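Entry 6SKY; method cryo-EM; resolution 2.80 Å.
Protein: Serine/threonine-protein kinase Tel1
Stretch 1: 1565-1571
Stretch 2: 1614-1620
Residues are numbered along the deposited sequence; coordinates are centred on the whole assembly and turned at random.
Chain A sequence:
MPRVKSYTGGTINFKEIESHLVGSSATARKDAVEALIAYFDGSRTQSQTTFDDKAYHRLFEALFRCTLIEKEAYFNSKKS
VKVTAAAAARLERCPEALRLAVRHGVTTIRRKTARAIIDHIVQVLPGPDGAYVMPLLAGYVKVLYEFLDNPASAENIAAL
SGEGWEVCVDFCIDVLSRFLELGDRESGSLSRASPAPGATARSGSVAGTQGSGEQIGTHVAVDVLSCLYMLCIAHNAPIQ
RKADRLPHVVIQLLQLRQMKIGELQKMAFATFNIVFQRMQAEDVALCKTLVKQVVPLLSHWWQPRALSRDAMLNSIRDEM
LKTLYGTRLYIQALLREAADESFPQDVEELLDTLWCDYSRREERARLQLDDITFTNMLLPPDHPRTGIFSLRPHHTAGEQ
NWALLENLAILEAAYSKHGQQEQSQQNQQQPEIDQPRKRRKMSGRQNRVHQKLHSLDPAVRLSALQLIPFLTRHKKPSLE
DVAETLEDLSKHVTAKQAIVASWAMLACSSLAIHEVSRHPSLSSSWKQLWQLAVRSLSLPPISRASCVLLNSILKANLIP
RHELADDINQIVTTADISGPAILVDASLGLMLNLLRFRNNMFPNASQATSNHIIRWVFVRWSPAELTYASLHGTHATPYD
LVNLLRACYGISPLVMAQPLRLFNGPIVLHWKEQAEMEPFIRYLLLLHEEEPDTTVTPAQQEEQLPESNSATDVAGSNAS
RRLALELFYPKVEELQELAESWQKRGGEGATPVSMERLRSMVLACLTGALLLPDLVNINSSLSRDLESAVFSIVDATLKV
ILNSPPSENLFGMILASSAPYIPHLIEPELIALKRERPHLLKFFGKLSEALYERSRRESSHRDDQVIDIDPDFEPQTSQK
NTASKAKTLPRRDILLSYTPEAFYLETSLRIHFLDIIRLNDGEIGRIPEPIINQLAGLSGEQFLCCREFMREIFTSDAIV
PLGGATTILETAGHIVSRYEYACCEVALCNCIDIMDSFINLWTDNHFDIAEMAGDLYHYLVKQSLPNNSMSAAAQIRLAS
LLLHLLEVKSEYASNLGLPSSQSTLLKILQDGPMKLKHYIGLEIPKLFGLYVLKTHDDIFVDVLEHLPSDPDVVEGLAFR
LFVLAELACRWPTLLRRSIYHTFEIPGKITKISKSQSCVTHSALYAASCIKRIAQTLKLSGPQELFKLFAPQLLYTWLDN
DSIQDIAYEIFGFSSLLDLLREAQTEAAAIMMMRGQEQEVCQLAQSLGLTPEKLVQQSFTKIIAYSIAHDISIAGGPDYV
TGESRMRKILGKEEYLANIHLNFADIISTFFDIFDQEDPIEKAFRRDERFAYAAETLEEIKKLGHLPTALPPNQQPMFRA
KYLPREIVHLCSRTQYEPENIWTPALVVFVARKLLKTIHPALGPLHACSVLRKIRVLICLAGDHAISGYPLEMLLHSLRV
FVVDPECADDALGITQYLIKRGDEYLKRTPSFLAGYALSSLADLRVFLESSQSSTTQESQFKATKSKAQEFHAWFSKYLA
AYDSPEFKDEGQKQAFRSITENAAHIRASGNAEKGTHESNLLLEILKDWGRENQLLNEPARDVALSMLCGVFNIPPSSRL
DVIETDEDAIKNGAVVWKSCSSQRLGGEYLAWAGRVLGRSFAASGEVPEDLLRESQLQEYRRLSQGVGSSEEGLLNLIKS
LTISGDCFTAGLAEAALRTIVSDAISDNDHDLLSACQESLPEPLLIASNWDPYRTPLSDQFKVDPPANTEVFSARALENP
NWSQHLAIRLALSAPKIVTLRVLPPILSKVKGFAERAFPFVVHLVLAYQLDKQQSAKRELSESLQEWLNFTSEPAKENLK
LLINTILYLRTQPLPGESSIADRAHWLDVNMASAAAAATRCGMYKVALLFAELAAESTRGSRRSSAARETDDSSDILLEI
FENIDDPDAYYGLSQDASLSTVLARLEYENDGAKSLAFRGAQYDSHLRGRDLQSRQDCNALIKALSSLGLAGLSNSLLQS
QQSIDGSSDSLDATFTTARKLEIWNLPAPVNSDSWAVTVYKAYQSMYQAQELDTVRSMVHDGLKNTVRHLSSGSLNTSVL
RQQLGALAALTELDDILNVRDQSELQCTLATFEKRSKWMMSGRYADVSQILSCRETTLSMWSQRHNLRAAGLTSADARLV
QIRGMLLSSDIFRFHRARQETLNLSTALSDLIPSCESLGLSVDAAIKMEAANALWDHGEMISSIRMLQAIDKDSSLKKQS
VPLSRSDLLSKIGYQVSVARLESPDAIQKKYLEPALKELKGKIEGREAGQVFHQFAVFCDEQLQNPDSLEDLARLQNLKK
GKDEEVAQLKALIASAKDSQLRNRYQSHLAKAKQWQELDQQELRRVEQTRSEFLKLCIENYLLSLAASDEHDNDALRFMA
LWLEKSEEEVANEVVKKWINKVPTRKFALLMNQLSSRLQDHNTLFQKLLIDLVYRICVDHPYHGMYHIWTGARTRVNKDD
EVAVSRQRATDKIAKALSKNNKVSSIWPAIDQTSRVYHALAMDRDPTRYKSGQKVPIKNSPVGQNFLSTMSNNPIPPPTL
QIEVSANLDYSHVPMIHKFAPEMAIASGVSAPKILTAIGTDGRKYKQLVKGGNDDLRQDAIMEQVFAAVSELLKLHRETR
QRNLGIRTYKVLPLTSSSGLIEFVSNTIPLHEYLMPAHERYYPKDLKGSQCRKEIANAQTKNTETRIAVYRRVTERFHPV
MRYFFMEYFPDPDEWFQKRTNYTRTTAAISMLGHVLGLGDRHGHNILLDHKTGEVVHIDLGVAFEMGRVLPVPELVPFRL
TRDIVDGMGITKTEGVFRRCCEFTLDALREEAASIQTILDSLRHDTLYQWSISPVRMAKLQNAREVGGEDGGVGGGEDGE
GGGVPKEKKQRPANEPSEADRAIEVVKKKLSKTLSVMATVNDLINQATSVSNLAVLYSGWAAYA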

ATOM      1  N   ILE A1565     -31.475 -33.581  34.757  1.00 56.86           N
ATOM      2  CA  ILE A1565     -30.533 -34.604  34.314  1.00 56.86           C
ATOM      3  C   ILE A1565     -29.341 -33.972  33.611  1.00 56.86           C
ATOM      4  O   ILE A1565     -28.191 -34.360  33.837  1.00 56.86           O
ATOM      5  N   LEU A1566     -29.593 -32.989  32.748  1.00 54.56           N
ATOM      6  CA  LEU A1566     -28.498 -32.348  32.031  1.00 54.56           C
ATOM      7  C   LEU A1566     -27.607 -31.560  32.980  1.00 54.56           C
ATOM      8  O   LEU A1566     -26.380 -31.678  32.931  1.00 54.56           O
ATOM      9  N   LYS A1567     -28.206 -30.751  33.852  1.00 61.46           N
ATOM     10  CA  LYS A1567     -27.428 -29.985  34.815  1.00 61.46           C
ATOM     11  C   LYS A1567     -26.616 -30.889  35.732  1.00 61.46           C
ATOM     12  O   LYS A1567     -25.501 -30.532  36.124  1.00 61.46           O
ATOM     13  N   ASP A1568     -27.151 -32.062  36.073  1.00 63.63           N
ATOM     14  CA  ASP A1568     -26.428 -33.008  36.911  1.00 63.63           C
ATOM     15  C   ASP A1568     -25.307 -33.692  36.147  1.00 63.63           C
ATOM     16  O   ASP A1568     -24.274 -34.029  36.732  1.00 63.63           O
ATOM     17  N   TRP A1569     -25.499 -33.913  34.849  1.00 55.63           N
ATOM     18  CA  TRP A1569     -24.484 -34.567  34.033  1.00 55.63           C
ATOM     19  C   TRP A1569     -23.182 -33.782  34.048  1.00 55.63           C
ATOM     20  O   TRP A1569     -22.103 -34.348  34.243  1.00 55.63           O
ATOM     21  N   GLY A1570     -23.262 -32.473  33.843  1.00 62.82           N
ATOM     22  CA  GLY A1570     -22.072 -31.656  33.912  1.00 62.82           C
ATOM     23  C   GLY A1570     -21.816 -31.174  35.321  1.00 62.82           C
ATOM     24  O   GLY A1570     -22.359 -30.151  35.743  1.00 62.82           O
ATOM     25  N   ARG A1571     -20.969 -31.899  36.043  1.00 73.59           N
ATOM     26  CA  ARG A1571     -20.658 -31.638  37.444  1.00 73.59           C
ATOM     27  C   ARG A1571     -19.465 -32.507  37.815  1.00 73.59           C
ATOM     28  O   ARG A1571     -18.968 -33.291  37.001  1.00 73.59           O
ATOM     29  N   ALA A1614     -22.444 -27.895  26.180  1.00 43.42           N
ATOM     30  CA  ALA A1614     -21.551 -29.045  26.243  1.00 43.42           C
ATOM     31  C   ALA A1614     -22.306 -30.306  26.626  1.00 43.42           C
ATOM     32  O   ALA A1614     -22.104 -31.370  26.030  1.00 43.42           O
ATOM     33  N   VAL A1615     -23.209 -30.197  27.598  1.00 43.11           N
ATOM     34  CA  VAL A1615     -23.961 -31.357  28.051  1.00 43.11           C
ATOM     35  C   VAL A1615     -25.007 -31.757  27.024  1.00 43.11           C
ATOM     36  O   VAL A1615     -25.276 -32.945  26.832  1.00 43.11           O
ATOM     37  N   VAL A1616     -25.610 -30.786  26.338  1.00 39.65           N
ATOM     38  CA  VAL A1616     -26.585 -31.147  25.316  1.00 39.65           C
ATOM     39  C   VAL A1616     -25.908 -31.822  24.133  1.00 39.65           C
ATOM     40  O   VAL A1616     -26.486 -32.715  23.515  1.00 39.65           O
ATOM     41  N   TRP A1617     -24.678 -31.437  23.804  1.00 40.18           N
ATOM     42  CA  TRP A1617     -23.958 -32.178  22.776  1.00 40.18           C
ATOM     43  C   TRP A1617     -23.582 -33.568  23.264  1.00 40.18           C
ATOM     44  O   TRP A1617     -23.716 -34.547  22.526  1.00 40.18           O
ATOM     45  N   LYS A1618     -23.099 -33.671  24.499  1.00 45.56           N
ATOM     46  CA  LYS A1618     -22.804 -34.976  25.074  1.00 45.56           C
ATOM     47  C   LYS A1618     -24.018 -35.889  25.036  1.00 45.56           C
ATOM     48  O   LYS A1618     -23.878 -37.105  24.886  1.00 45.56           O
ATOM     49  N   SER A1619     -25.213 -35.320  25.166  1.00 46.02           N
ATOM     50  CA  SER A1619     -26.431 -36.117  25.161  1.00 46.02           C
ATOM     51  C   SER A1619     -26.769 -36.612  23.765  1.00 46.02           C
ATOM     52  O   SER A1619     -27.048 -37.797  23.570  1.00 46.02           O
ATOM     53  N   CYS A1620     -26.757 -35.722  22.777  1.00 48.78           N
ATOM     54  CA  CYS A1620     -27.133 -36.116  21.425  1.00 48.78           C
ATOM     55  C   CYS A1620     -25.971 -36.786  20.713  1.00 48.78           C
ATOM     56  O   CYS A1620     -25.621 -36.419  19.589  1.00 48.78           O
TER

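Two helical segments of Tel1 meet here, with their axes crossing at 103° and coming within 9.4 Å of each other. The contact is small, burying 351 Å² over both sides. It is made by van der Waals packing, and no hydrogen bond or salt bridge joins the two stretches. From stretch 1, Leu1566 and Trp1569 point toward stretch 2. They lie three residues apart, close to one helical turn, so they share a face.

Ala1614 opens stretch 2 and takes no part in the contact. Val1615 is the centre of it. Its side chain points toward stretch 1 with chi1 in the t rotamer. CG1 of Val1615 lies 3.6 Å from CB of Trp1569 and 3.9 Å from CD2 of Leu1566, so this one methyl meets both inward residues. The same CG1 is 3.3 Å from the backbone O of Leu1566. The backbones are close here too: CA of Leu1566 and CA of Val1615 are 6.1 Å apart. The other methyl, CG2 of Val1615, sits 3.9 Å from N of Gly1570. Gly1570 is the first residue to leave helical phi/psi after its helix. A CB at this position would fall 2.9 Å from CG2 of Val1615, which is a clash, so the bare glycine lets the valine come close.

Val1616 points away at its CA-to-CB bond, with chi1 t. Even so, its CG2 is 3.8 Å from CD1 of Leu1566. Leu1566 is in the m, t rotamer and is buried. Its two methyls reach different residues, CD1 touching Val1616 and CD2 touching Val1615.

Trp1617 makes no contact with stretch 1.

Lys1618 points toward stretch 1. Its chi1, -142°, lies between wells; chi2 is t, chi3 is m and chi4 is t. Its CB lies over one face of the Trp1569 ring, and its CD is 3.5 Å from NE1 of Trp1569. The closest approach to the indole is thus made by the aliphatic part of the lysine.

Ser1619 points sideways, with chi1 t. CZ3 of Trp1569 is 3.7 Å from both CA and CB of Ser1619. The Trp1569 side chain, with chi1 t and chi2 at -20°, therefore runs from Val1615 near CB to Ser1619 near CZ3. CB of Ser1619 also lies 4.2 Å from CD2 of Leu1566. OG of Ser1619 is hydrogen-bonded elsewhere in the structure.

Cys1620, with chi1 p, points away and does not touch stretch 1.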

ATOM      1  CB  ILE A1565     -31.240 -35.619  33.404  1.00 56.86           C
ATOM      2  CG1 ILE A1565     -32.278 -36.403  34.192  1.00 56.86           C
ATOM      3  CG2 ILE A1565     -30.239 -36.554  32.785  1.00 56.86           C
ATOM      4  CD1 ILE A1565     -33.161 -37.232  33.324  1.00 56.86           C
ATOM      5  CB  LEU A1566     -29.047 -31.441  30.932  1.00 54.56           C
ATOM      6  CG  LEU A1566     -29.813 -32.105  29.792  1.00 54.56           C
ATOM      7  CD1 LEU A1566     -30.246 -31.055  28.808  1.00 54.56           C
ATOM      8  CD2 LEU A1566     -28.973 -33.159  29.116  1.00 54.56           C
ATOM      9  CB  LYS A1567     -28.369 -29.094  35.620  1.00 61.46           C
ATOM     10  CG  LYS A1567     -27.733 -28.330  36.752  1.00 61.46           C
ATOM     11  CD  LYS A1567     -28.768 -27.433  37.413  1.00 61.46           C
ATOM     12  CE  LYS A1567     -28.174 -26.642  38.565  1.00 61.46           C
ATOM     13  NZ  LYS A1567     -29.151 -25.676  39.140  1.00 61.46           N
ATOM     14  CB  ASP A1568     -27.405 -34.042  37.461  1.00 63.63           C
ATOM     15  CG  ASP A1568     -26.715 -35.184  38.162  1.00 63.63           C
ATOM     16  OD1 ASP A1568     -26.352 -35.022  39.344  1.00 63.63           O
ATOM     17  OD2 ASP A1568     -26.538 -36.245  37.533  1.00 63.63           O
ATOM     18  CB  TRP A1569     -25.011 -34.720  32.613  1.00 55.63           C
ATOM     19  CG  TRP A1569     -24.261 -35.645  31.751  1.00 55.63           C
ATOM     20  CD1 TRP A1569     -22.992 -36.082  31.920  1.00 55.63           C
ATOM     21  CD2 TRP A1569     -24.745 -36.260  30.562  1.00 55.63           C
ATOM     22  NE1 TRP A1569     -22.647 -36.936  30.907  1.00 55.63           N
ATOM     23  CE2 TRP A1569     -23.714 -37.063  30.060  1.00 55.63           C
ATOM     24  CE3 TRP A1569     -25.958 -36.211  29.877  1.00 55.63           C
ATOM     25  CZ2 TRP A1569     -23.854 -37.807  28.904  1.00 55.63           C
ATOM     26  CZ3 TRP A1569     -26.094 -36.949  28.735  1.00 55.63           C
ATOM     27  CH2 TRP A1569     -25.051 -37.737  28.255  1.00 55.63           C
ATOM     28  CB  ARG A1571     -21.845 -31.931  38.361  1.00 73.59           C
ATOM     29  CG  ARG A1571     -22.656 -30.719  38.754  1.00 73.59           C
ATOM     30  CD  ARG A1571     -23.852 -31.131  39.579  1.00 73.59           C
ATOM     31  NE  ARG A1571     -24.895 -30.114  39.581  1.00 73.59           N
ATOM     32  CZ  ARG A1571     -26.078 -30.266  40.164  1.00 73.59           C
ATOM     33  NH1 ARG A1571     -26.369 -31.395  40.791  1.00 73.59           N
ATOM     34  NH2 ARG A1571     -26.973 -29.291  40.118  1.00 73.59           N
ATOM     35  CB  ALA A1614     -20.426 -28.773  27.233  1.00 43.42           C
ATOM     36  CB  VAL A1615     -24.590 -31.072  29.422  1.00 43.11           C
ATOM     37  CG1 VAL A1615     -25.299 -32.290  29.920  1.00 43.11           C
ATOM     38  CG2 VAL A1615     -23.523 -30.656  30.398  1.00 43.11           C
ATOM     39  CB  VAL A1616     -27.394 -29.915  24.886  1.00 39.65           C
ATOM     40  CG1 VAL A1616     -28.253 -30.240  23.698  1.00 39.65           C
ATOM     41  CG2 VAL A1616     -28.261 -29.460  26.024  1.00 39.65           C
ATOM     42  CB  TRP A1617     -22.708 -31.429  22.335  1.00 40.18           C
ATOM     43  CG  TRP A1617     -21.853 -32.275  21.470  1.00 40.18           C
ATOM     44  CD1 TRP A1617     -20.616 -32.751  21.757  1.00 40.18           C
ATOM     45  CD2 TRP A1617     -22.192 -32.791  20.184  1.00 40.18           C
ATOM     46  NE1 TRP A1617     -20.153 -33.518  20.725  1.00 40.18           N
ATOM     47  CE2 TRP A1617     -21.107 -33.557  19.745  1.00 40.18           C
ATOM     48  CE3 TRP A1617     -23.308 -32.670  19.356  1.00 40.18           C
ATOM     49  CZ2 TRP A1617     -21.104 -34.200  18.519  1.00 40.18           C
ATOM     50  CZ3 TRP A1617     -23.303 -33.305  18.148  1.00 40.18           C
ATOM     51  CH2 TRP A1617     -22.212 -34.059  17.737  1.00 40.18           C
ATOM     52  CB  LYS A1618     -22.323 -34.801  26.505  1.00 45.56           C
ATOM     53  CG  LYS A1618     -21.221 -35.726  26.914  1.00 45.56           C
ATOM     54  CD  LYS A1618     -20.804 -35.426  28.327  1.00 45.56           C
ATOM     55  CE  LYS A1618     -20.383 -33.988  28.460  1.00 45.56           C
ATOM     56  NZ  LYS A1618     -20.110 -33.639  29.870  1.00 45.56           N
ATOM     57  CB  SER A1619     -27.582 -35.299  25.725  1.00 46.02           C
ATOM     58  OG  SER A1619     -28.817 -35.868  25.359  1.00 46.02           O
ATOM     59  CB  CYS A1620     -27.635 -34.917  20.622  1.00 48.78           C
ATOM     60  SG  CYS A1620     -26.498 -33.552  20.472  1.00 48.78           S
TER